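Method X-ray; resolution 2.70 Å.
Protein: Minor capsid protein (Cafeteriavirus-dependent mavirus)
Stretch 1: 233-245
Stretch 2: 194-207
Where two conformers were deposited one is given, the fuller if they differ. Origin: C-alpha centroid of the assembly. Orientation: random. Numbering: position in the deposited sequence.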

# COMPACT_ATOMS: atom_id res chain seq x y z
N VAL C 233 -5.06 -22.96 -24.92
CA VAL C 233 -3.87 -22.12 -24.96
C VAL C 233 -4.19 -20.80 -24.26
O VAL C 233 -5.05 -20.04 -24.71
CB VAL C 233 -3.42 -21.84 -26.40
CG1 VAL C 233 -2.20 -20.92 -26.43
CG2 VAL C 233 -3.10 -23.15 -27.11
N PHE C 234 -3.51 -20.57 -23.14
CA PHE C 234 -3.67 -19.38 -22.32
C PHE C 234 -2.25 -18.86 -22.05
O PHE C 234 -1.45 -19.57 -21.44
CB PHE C 234 -4.34 -19.73 -20.98
CG PHE C 234 -5.81 -20.07 -21.08
CD1 PHE C 234 -6.24 -21.21 -21.75
CD2 PHE C 234 -6.76 -19.29 -20.43
CE1 PHE C 234 -7.59 -21.54 -21.82
CE2 PHE C 234 -8.12 -19.61 -20.50
CZ PHE C 234 -8.53 -20.74 -21.19
N LEU C 235 -1.94 -17.64 -22.50
CA LEU C 235 -0.60 -17.05 -22.32
C LEU C 235 -0.44 -16.20 -21.05
O LEU C 235 0.67 -16.10 -20.51
CB LEU C 235 -0.21 -16.23 -23.55
CG LEU C 235 -0.22 -16.99 -24.88
CD1 LEU C 235 0.42 -16.13 -25.95
CD2 LEU C 235 0.50 -18.33 -24.79
N THR C 236 -1.52 -15.57 -20.60
CA THR C 236 -1.57 -14.96 -19.26
C THR C 236 -3.02 -14.87 -18.79
O THR C 236 -3.94 -14.86 -19.61
CB THR C 236 -0.85 -13.59 -19.19
OG1 THR C 236 -0.69 -13.17 -17.83
CG2 THR C 236 -1.60 -12.50 -19.97
N ASN C 237 -3.19 -14.82 -17.47
CA ASN C 237 -4.49 -14.68 -16.81
C ASN C 237 -4.45 -13.44 -15.94
O ASN C 237 -3.84 -13.46 -14.87
CB ASN C 237 -4.75 -15.85 -15.87
CG ASN C 237 -5.26 -17.07 -16.58
OD1 ASN C 237 -4.74 -17.46 -17.63
ND2 ASN C 237 -6.27 -17.71 -16.00
N TYR C 238 -5.08 -12.37 -16.39
CA TYR C 238 -5.23 -11.17 -15.57
C TYR C 238 -6.55 -11.28 -14.84
O TYR C 238 -7.60 -11.35 -15.47
CB TYR C 238 -5.19 -9.92 -16.44
CG TYR C 238 -5.37 -8.63 -15.67
CD1 TYR C 238 -4.27 -8.00 -15.09
CD2 TYR C 238 -6.62 -8.05 -15.53
CE1 TYR C 238 -4.43 -6.82 -14.38
CE2 TYR C 238 -6.78 -6.87 -14.82
CZ TYR C 238 -5.68 -6.25 -14.25
OH TYR C 238 -5.83 -5.08 -13.55
N LYS C 239 -6.50 -11.30 -13.51
CA LYS C 239 -7.70 -11.22 -12.69
C LYS C 239 -8.21 -9.78 -12.69
O LYS C 239 -7.44 -8.86 -12.41
CB LYS C 239 -7.41 -11.66 -11.26
CG LYS C 239 -8.65 -11.77 -10.37
CD LYS C 239 -9.49 -12.97 -10.77
CE LYS C 239 -10.85 -12.98 -10.12
NZ LYS C 239 -11.67 -14.05 -10.74
N TYR C 240 -9.49 -9.60 -12.97
CA TYR C 240 -10.11 -8.28 -12.97
C TYR C 240 -10.93 -8.05 -11.70
O TYR C 240 -11.56 -8.97 -11.18
CB TYR C 240 -10.98 -8.10 -14.22
CG TYR C 240 -11.59 -6.73 -14.33
CD1 TYR C 240 -10.83 -5.63 -14.74
CD2 TYR C 240 -12.93 -6.52 -14.01
CE1 TYR C 240 -11.39 -4.36 -14.83
CE2 TYR C 240 -13.50 -5.26 -14.09
CZ TYR C 240 -12.73 -4.18 -14.50
OH TYR C 240 -13.31 -2.94 -14.58
N LEU C 241 -10.90 -6.81 -11.21
CA LEU C 241 -11.71 -6.38 -10.07
C LEU C 241 -12.35 -5.03 -10.40
O LEU C 241 -11.67 -4.10 -10.85
CB LEU C 241 -10.83 -6.24 -8.83
CG LEU C 241 -10.07 -7.50 -8.40
CD1 LEU C 241 -8.99 -7.14 -7.38
CD2 LEU C 241 -11.01 -8.56 -7.84
N GLN C 242 -13.66 -4.91 -10.17
CA GLN C 242 -14.38 -3.67 -10.39
C GLN C 242 -14.26 -2.79 -9.15
O GLN C 242 -14.84 -3.10 -8.10
CB GLN C 242 -15.84 -3.94 -10.74
CG GLN C 242 -16.61 -2.74 -11.29
CD GLN C 242 -16.06 -2.23 -12.62
OE1 GLN C 242 -15.77 -3.01 -13.54
NE2 GLN C 242 -15.93 -0.90 -12.74
N GLN C 243 -13.51 -1.70 -9.28
CA GLN C 243 -13.17 -0.79 -8.16
C GLN C 243 -14.23 0.28 -7.89
O GLN C 243 -14.40 0.72 -6.75
CB GLN C 243 -11.84 -0.09 -8.45
CG GLN C 243 -10.64 -1.02 -8.58
CD GLN C 243 -10.10 -1.53 -7.26
OE1 GLN C 243 -10.42 -1.00 -6.19
NE2 GLN C 243 -9.26 -2.57 -7.32
N ASN C 244 -14.92 0.70 -8.95
CA ASN C 244 -15.83 1.85 -8.90
C ASN C 244 -16.89 1.73 -10.01
O ASN C 244 -17.06 0.66 -10.59
CB ASN C 244 -15.00 3.14 -9.04
CG ASN C 244 -14.25 3.20 -10.36
OD1 ASN C 244 -14.27 2.27 -11.16
ND2 ASN C 244 -13.55 4.31 -10.58
N ASN C 245 -17.60 2.82 -10.30
CA ASN C 245 -18.66 2.82 -11.31
C ASN C 245 -18.17 3.30 -12.69
O ASN C 245 -18.87 4.05 -13.38
CB ASN C 245 -19.82 3.68 -10.80
CG ASN C 245 -21.05 3.56 -11.67
OD1 ASN C 245 -21.44 2.46 -12.07
ND2 ASN C 245 -21.67 4.69 -11.98
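Stretch 2 194-207: TLEFLTPISHIVIE

Stretch 2 (194–207) of the mavirus minor capsid protein lies antiparallel along stretch 1 (233–245) of the same chain: a compact N-terminal turn sits near the C-terminal half of stretch 1, and a strand, 201–207, then runs back beside strand 236–239. The N-to-C directions of the two strands differ by 151°, their axes approach to 4.6 Å, and the two stretches together bury 992 Å². Thr194 stays clear of stretch 1. Residues 195–197 have helical phi/psi without the regular bonds; the turn is held instead by Phe197 N to Thr194 O (3.0 Å) and by Leu198 N and Thr199 N, both bonded to Leu195 O at 3.1 Å. From this turn Leu195 points toward stretch 1, in rotamer m,t, with CD1 3.9 Å from Asn244 C and CB 4.2 Å from Gln242 O. Glu196, Phe197 and Leu198 make no contact.

Thr199 turns back toward stretch 1, its CB 3.8 Å from Gln242 CB. Its OG1 donates to a water (2.6 Å), which in turn donates to Gln242 OE1 (2.6 Å), so the two side chains are bridged as well as packed. The same OE1 accepts from Tyr240 OH (2.7 Å), while Gln242 NE2 donates to Asn244 O (2.9 Å); these bonds tie down the side chain facing the turn. Thr199 OG1 also accepts from Ile201 N (3.2 Å) and lies at the edge of the Tyr240 ring, 4.4 Å from CE2. Pro200 touches nothing in stretch 1.

The strand opens with Ile201, whose CG2 packs 3.7 Å from Tyr240 CD2. Ser202 O accepts a nearly straight bond from Tyr240 N (3.0 Å, 170°), continuing the backbone pairing one residue past strand 236–239. Ser202 OG accepts from Lys239 NZ at 2.8 Å, and the lysine adds a weak bond from NZ to Ser202 O at 3.4 Å. A further bond joins Ser202 OG to His203 ND1 (3.0 Å).

His203 pairs with Lys239 at a non-hydrogen-bonded position, CA to CA 4.5 Å. Both side chains leave the same face of the sheet, and the lysine chain crosses the imidazole, with Lys239 CD over one ring face, 3.7 Å from the His203 centroid. Ile204 forms the firmest rung: its N donates to Tyr238 O (2.8 Å) and its O accepts from Tyr238 N (2.9 Å). On the face opposite His203, Ile204 CD1 reaches 4.4 Å from both Tyr238 CD2 and Tyr240 CD1.

Val205 stands opposite Asn237, CA to CA 4.9 Å, on the His203 face; its CG1 meets Phe234 CD2 at 3.5 Å, and its CA makes a CH···O contact with Thr236 O (3.4 Å). At Ile206 the ladder loosens, the bond from Ile206 N to Thr236 O being weak at 3.4 Å, yet Ile206 O accepts firmly from Leu235 N (2.8 Å). Ile206 CD1 packs against Thr236 CG2 (3.8 Å). Glu207 closes the contact, its CB 3.2 Å from Val233 O.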

# COMPACT_ATOMS: atom_id res chain seq x y z
N THR C 194 -20.16 -3.44 -2.24
CA THR C 194 -20.41 -4.81 -2.75
C THR C 194 -20.40 -4.91 -4.29
O THR C 194 -20.97 -5.83 -4.87
CB THR C 194 -21.75 -5.39 -2.22
OG1 THR C 194 -22.86 -4.64 -2.76
CG2 THR C 194 -21.80 -5.36 -0.70
N LEU C 195 -19.70 -3.98 -4.94
CA LEU C 195 -19.59 -3.99 -6.40
C LEU C 195 -18.85 -5.24 -6.90
O LEU C 195 -19.09 -5.70 -8.01
CB LEU C 195 -18.89 -2.72 -6.89
CG LEU C 195 -19.46 -1.36 -6.44
CD1 LEU C 195 -18.70 -0.22 -7.11
CD2 LEU C 195 -20.95 -1.25 -6.73
N GLU C 196 -17.96 -5.79 -6.08
CA GLU C 196 -17.30 -7.08 -6.34
C GLU C 196 -18.27 -8.26 -6.52
O GLU C 196 -17.96 -9.21 -7.24
CB GLU C 196 -16.27 -7.40 -5.24
CG GLU C 196 -16.85 -7.60 -3.85
CD GLU C 196 -15.81 -7.74 -2.75
OE1 GLU C 196 -14.78 -8.41 -2.97
OE2 GLU C 196 -16.03 -7.20 -1.65
N PHE C 197 -19.43 -8.20 -5.86
CA PHE C 197 -20.52 -9.21 -5.99
C PHE C 197 -21.42 -9.03 -7.22
O PHE C 197 -22.25 -9.90 -7.50
CB PHE C 197 -21.43 -9.18 -4.75
CG PHE C 197 -20.86 -9.86 -3.54
CD1 PHE C 197 -19.84 -9.26 -2.81
CD2 PHE C 197 -21.35 -11.09 -3.11
CE1 PHE C 197 -19.30 -9.88 -1.69
CE2 PHE C 197 -20.82 -11.72 -2.00
CZ PHE C 197 -19.79 -11.11 -1.29
N LEU C 198 -21.28 -7.90 -7.91
CA LEU C 198 -22.12 -7.53 -9.06
C LEU C 198 -21.42 -7.67 -10.41
O LEU C 198 -22.06 -8.00 -11.41
CB LEU C 198 -22.62 -6.09 -8.88
CG LEU C 198 -23.35 -5.76 -7.56
CD1 LEU C 198 -23.82 -4.31 -7.56
CD2 LEU C 198 -24.54 -6.67 -7.31
N THR C 199 -20.12 -7.39 -10.46
CA THR C 199 -19.36 -7.49 -11.71
C THR C 199 -19.39 -8.91 -12.29
O THR C 199 -19.08 -9.88 -11.59
CB THR C 199 -17.89 -7.01 -11.57
OG1 THR C 199 -17.22 -7.17 -12.83
CG2 THR C 199 -17.10 -7.77 -10.49
N PRO C 200 -19.76 -9.04 -13.58
CA PRO C 200 -19.74 -10.34 -14.22
C PRO C 200 -18.35 -10.74 -14.71
O PRO C 200 -18.18 -11.89 -15.13
CB PRO C 200 -20.66 -10.13 -15.42
CG PRO C 200 -20.41 -8.71 -15.81
CD PRO C 200 -20.18 -7.98 -14.52
N ILE C 201 -17.38 -9.83 -14.65
CA ILE C 201 -16.06 -10.05 -15.24
C ILE C 201 -15.10 -10.65 -14.22
O ILE C 201 -14.85 -10.05 -13.17
CB ILE C 201 -15.50 -8.74 -15.82
CG1 ILE C 201 -16.51 -8.18 -16.83
CG2 ILE C 201 -14.13 -8.97 -16.47
CD1 ILE C 201 -16.11 -6.90 -17.50
N SER C 202 -14.54 -11.81 -14.58
CA SER C 202 -13.62 -12.56 -13.72
C SER C 202 -12.16 -12.38 -14.14
O SER C 202 -11.36 -11.86 -13.37
CB SER C 202 -13.99 -14.04 -13.74
OG SER C 202 -12.97 -14.83 -13.14
N HIS C 203 -11.85 -12.81 -15.36
CA HIS C 203 -10.48 -12.83 -15.89
C HIS C 203 -10.43 -12.21 -17.29
O HIS C 203 -11.45 -12.16 -17.98
CB HIS C 203 -9.96 -14.27 -15.97
CG HIS C 203 -9.36 -14.78 -14.70
ND1 HIS C 203 -10.09 -15.45 -13.74
CD2 HIS C 203 -8.08 -14.76 -14.24
CE1 HIS C 203 -9.29 -15.80 -12.74
NE2 HIS C 203 -8.07 -15.39 -13.02
N ILE C 204 -9.25 -11.73 -17.68
CA ILE C 204 -8.96 -11.28 -19.05
C ILE C 204 -7.70 -12.03 -19.45
O ILE C 204 -6.69 -11.97 -18.75
CB ILE C 204 -8.71 -9.76 -19.14
CG1 ILE C 204 -9.98 -8.98 -18.79
CG2 ILE C 204 -8.23 -9.37 -20.54
CD1 ILE C 204 -9.77 -7.49 -18.59
N VAL C 205 -7.77 -12.69 -20.60
CA VAL C 205 -6.77 -13.66 -21.03
C VAL C 205 -6.23 -13.26 -22.39
O VAL C 205 -6.95 -12.68 -23.20
CB VAL C 205 -7.43 -15.06 -21.13
CG1 VAL C 205 -6.55 -16.06 -21.88
CG2 VAL C 205 -7.77 -15.60 -19.75
N ILE C 206 -4.96 -13.57 -22.62
CA ILE C 206 -4.35 -13.56 -23.96
C ILE C 206 -4.24 -15.01 -24.43
O ILE C 206 -3.60 -15.82 -23.76
CB ILE C 206 -2.95 -12.91 -23.96
CG1 ILE C 206 -3.06 -11.43 -23.57
CG2 ILE C 206 -2.29 -13.05 -25.33
CD1 ILE C 206 -1.73 -10.74 -23.34
N GLU C 207 -4.84 -15.31 -25.59
CA GLU C 207 -4.77 -16.65 -26.21
C GLU C 207 -4.27 -16.62 -27.66
O GLU C 207 -4.22 -15.56 -28.30
CB GLU C 207 -6.12 -17.39 -26.11
CG GLU C 207 -7.36 -16.61 -26.54
CD GLU C 207 -8.67 -17.34 -26.23
OE1 GLU C 207 -8.75 -18.08 -25.23
OE2 GLU C 207 -9.63 -17.17 -27.00
O HOH W 1 -17.32 -4.98 -14.27